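Local coordinates for protein hyaluronidase-phage associated (Streptococcus pyogenes, PDB 2WB3) that probably cleaves hyaluronan as a lyase in the tail fibre of a streptococcal phage, helping the phage through the host's capsule, at residues Thr91-Leu96 / Tyr107-Asp111. Sequence-based numbering, arbitrary orientation. Where two conformers were deposited one is given.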
loop_
_atom_site.group_PDB
_atom_site.type_symbol
_atom_site.label_atom_id
_atom_site.label_comp_id
_atom_site.label_asym_id
_atom_site.label_seq_id
_atom_site.Cartn_x
_atom_site.Cartn_y
_atom_site.Cartn_z
ATOM N N THR A 91 -12.130 30.450 -5.171
ATOM C CA THR A 91 -10.704 30.684 -5.373
ATOM C C THR A 91 -10.450 31.879 -6.273
ATOM O O THR A 91 -11.236 32.181 -7.196
ATOM C CB THR A 91 -9.989 29.415 -5.929
ATOM O OG1 THR A 91 -8.552 29.644 -5.931
ATOM C CG2 THR A 91 -10.489 29.100 -7.323
ATOM N N ALA A 92 -9.324 32.549 -6.045
ATOM C CA ALA A 92 -8.880 33.579 -6.960
ATOM C C ALA A 92 -7.991 32.966 -8.052
ATOM O O ALA A 92 -7.696 33.616 -9.014
ATOM C CB ALA A 92 -8.115 34.666 -6.190
ATOM N N GLY A 93 -7.574 31.713 -7.941
ATOM C CA GLY A 93 -6.646 31.183 -8.977
ATOM C C GLY A 93 -7.358 30.716 -10.228
ATOM O O GLY A 93 -8.596 30.508 -10.226
ATOM N N LYS A 94 -6.583 30.518 -11.287
ATOM C CA LYS A 94 -7.082 30.029 -12.570
ATOM C C LYS A 94 -7.609 28.607 -12.389
ATOM O O LYS A 94 -6.985 27.793 -11.739
ATOM C CB LYS A 94 -5.942 30.080 -13.609
ATOM C CG LYS A 94 -5.462 31.523 -13.907
ATOM C CD LYS A 94 -3.951 31.583 -14.206
ATOM C CE LYS A 94 -3.330 33.012 -14.010
ATOM N NZ LYS A 94 -2.414 33.188 -12.819
ATOM N N MET A 95 -8.770 28.305 -12.937
ATOM C CA MET A 95 -9.332 26.967 -12.752
ATOM C C MET A 95 -8.593 25.902 -13.632
ATOM O O MET A 95 -8.446 24.734 -13.233
ATOM C CB MET A 95 -10.826 27.008 -13.069
ATOM C CG MET A 95 -11.609 28.107 -12.308
ATOM S SD MET A 95 -11.401 27.983 -10.524
ATOM C CE MET A 95 -12.286 26.508 -10.205
ATOM N N LEU A 96 -8.144 26.328 -14.810
ATOM C CA LEU A 96 -7.416 25.477 -15.759
ATOM C C LEU A 96 -6.325 26.371 -16.361
ATOM O O LEU A 96 -6.616 27.450 -16.929
ATOM C CB LEU A 96 -8.358 24.900 -16.856
ATOM C CG LEU A 96 -7.626 24.301 -18.085
ATOM C CD1 LEU A 96 -6.792 23.113 -17.604
ATOM C CD2 LEU A 96 -8.582 23.910 -19.220
ATOM N N TYR A 107 -5.812 29.512 -20.692
ATOM C CA TYR A 107 -6.347 29.317 -19.354
ATOM C C TYR A 107 -7.826 29.622 -19.248
ATOM O O TYR A 107 -8.395 30.335 -20.081
ATOM C CB TYR A 107 -5.554 30.135 -18.325
ATOM C CG TYR A 107 -5.665 31.640 -18.425
ATOM C CD1 TYR A 107 -6.831 32.320 -18.003
ATOM C CD2 TYR A 107 -4.581 32.400 -18.880
ATOM C CE1 TYR A 107 -6.906 33.710 -18.053
ATOM C CE2 TYR A 107 -4.653 33.796 -18.932
ATOM C CZ TYR A 107 -5.804 34.430 -18.512
ATOM O OH TYR A 107 -5.862 35.799 -18.607
ATOM N N VAL A 108 -8.439 29.094 -18.197
ATOM C CA VAL A 108 -9.789 29.439 -17.817
ATOM C C VAL A 108 -9.698 30.061 -16.404
ATOM O O VAL A 108 -9.208 29.450 -15.471
ATOM C CB VAL A 108 -10.687 28.207 -17.799
ATOM C CG1 VAL A 108 -12.072 28.559 -17.219
ATOM C CG2 VAL A 108 -10.843 27.656 -19.228
ATOM N N GLY A 109 -10.105 31.310 -16.267
ATOM C CA GLY A 109 -9.988 31.955 -14.978
ATOM C C GLY A 109 -11.134 31.639 -14.058
ATOM O O GLY A 109 -12.109 30.963 -14.458
ATOM N N PRO A 110 -11.043 32.143 -12.816
ATOM C CA PRO A 110 -12.008 31.867 -11.790
ATOM C C PRO A 110 -13.407 32.364 -12.133
ATOM O O PRO A 110 -14.359 31.861 -11.549
ATOM C CB PRO A 110 -11.439 32.599 -10.557
ATOM C CG PRO A 110 -10.483 33.545 -11.085
ATOM C CD PRO A 110 -9.911 32.946 -12.319
ATOM N N ASP A 111 -13.551 33.327 -13.053
ATOM C CA ASP A 111 -14.879 33.787 -13.504
ATOM C C ASP A 111 -15.338 33.081 -14.742
ATOM O O ASP A 111 -16.414 33.340 -15.240
ATOM C CB ASP A 111 -14.912 35.297 -13.726
ATOM C CG ASP A 111 -14.672 36.038 -12.442
ATOM O OD1 ASP A 111 -15.441 35.821 -11.482
ATOM O OD2 ASP A 111 -13.664 36.746 -12.361
#
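Strand 103-108 returns antiparallel beside strand 96-100, and the chain beyond its last residue, Val108, runs on beside the loop that leads into strand 96-100. Tyr107 comes first: its CA lies 3.1 Å from Leu96 O in a CA-H...O contact, and its CD1 meets Lys94 CG obliquely (4.4 Å). An aromatic suits the place because the ring also meets Trp115 of the same chain. Val108 carries the pairing. Its N donates to Leu96 O (2.8 Å), and its O accepts from Met95 N (2.8 Å) and, weakly, from Leu96 N (3.4 Å), so that two residues face one: a classic beta bulge. Leu96 and Val108 share a sheet face, CB to CB 4.2 Å, their apolar side chains fitting an interior completed by Ile83 of the second subunit and by Ile98 and Phe106 of the third. Gly109 CA lies 4.2 Å from Lys94 CA; glycine fits because a CB would collide with the ring of Pro110. That ring lies along the 91-93 backbone, with CB 3.4 Å from Thr91 O, CG 3.5 Å from Ala92 O and CD 3.5 Å from Gly93 O. Thr91 OG1 accepts from Gly93 N (3.0 Å) in an ST turn and also bonds Ala80 O of the second subunit, with which Leu96 continues the sheet in parallel. Main-chain hydrogen bonding between the segments thus ends at Val108, and proline, having no N-H to donate, replaces it by packing ring carbons on carbonyl oxygens.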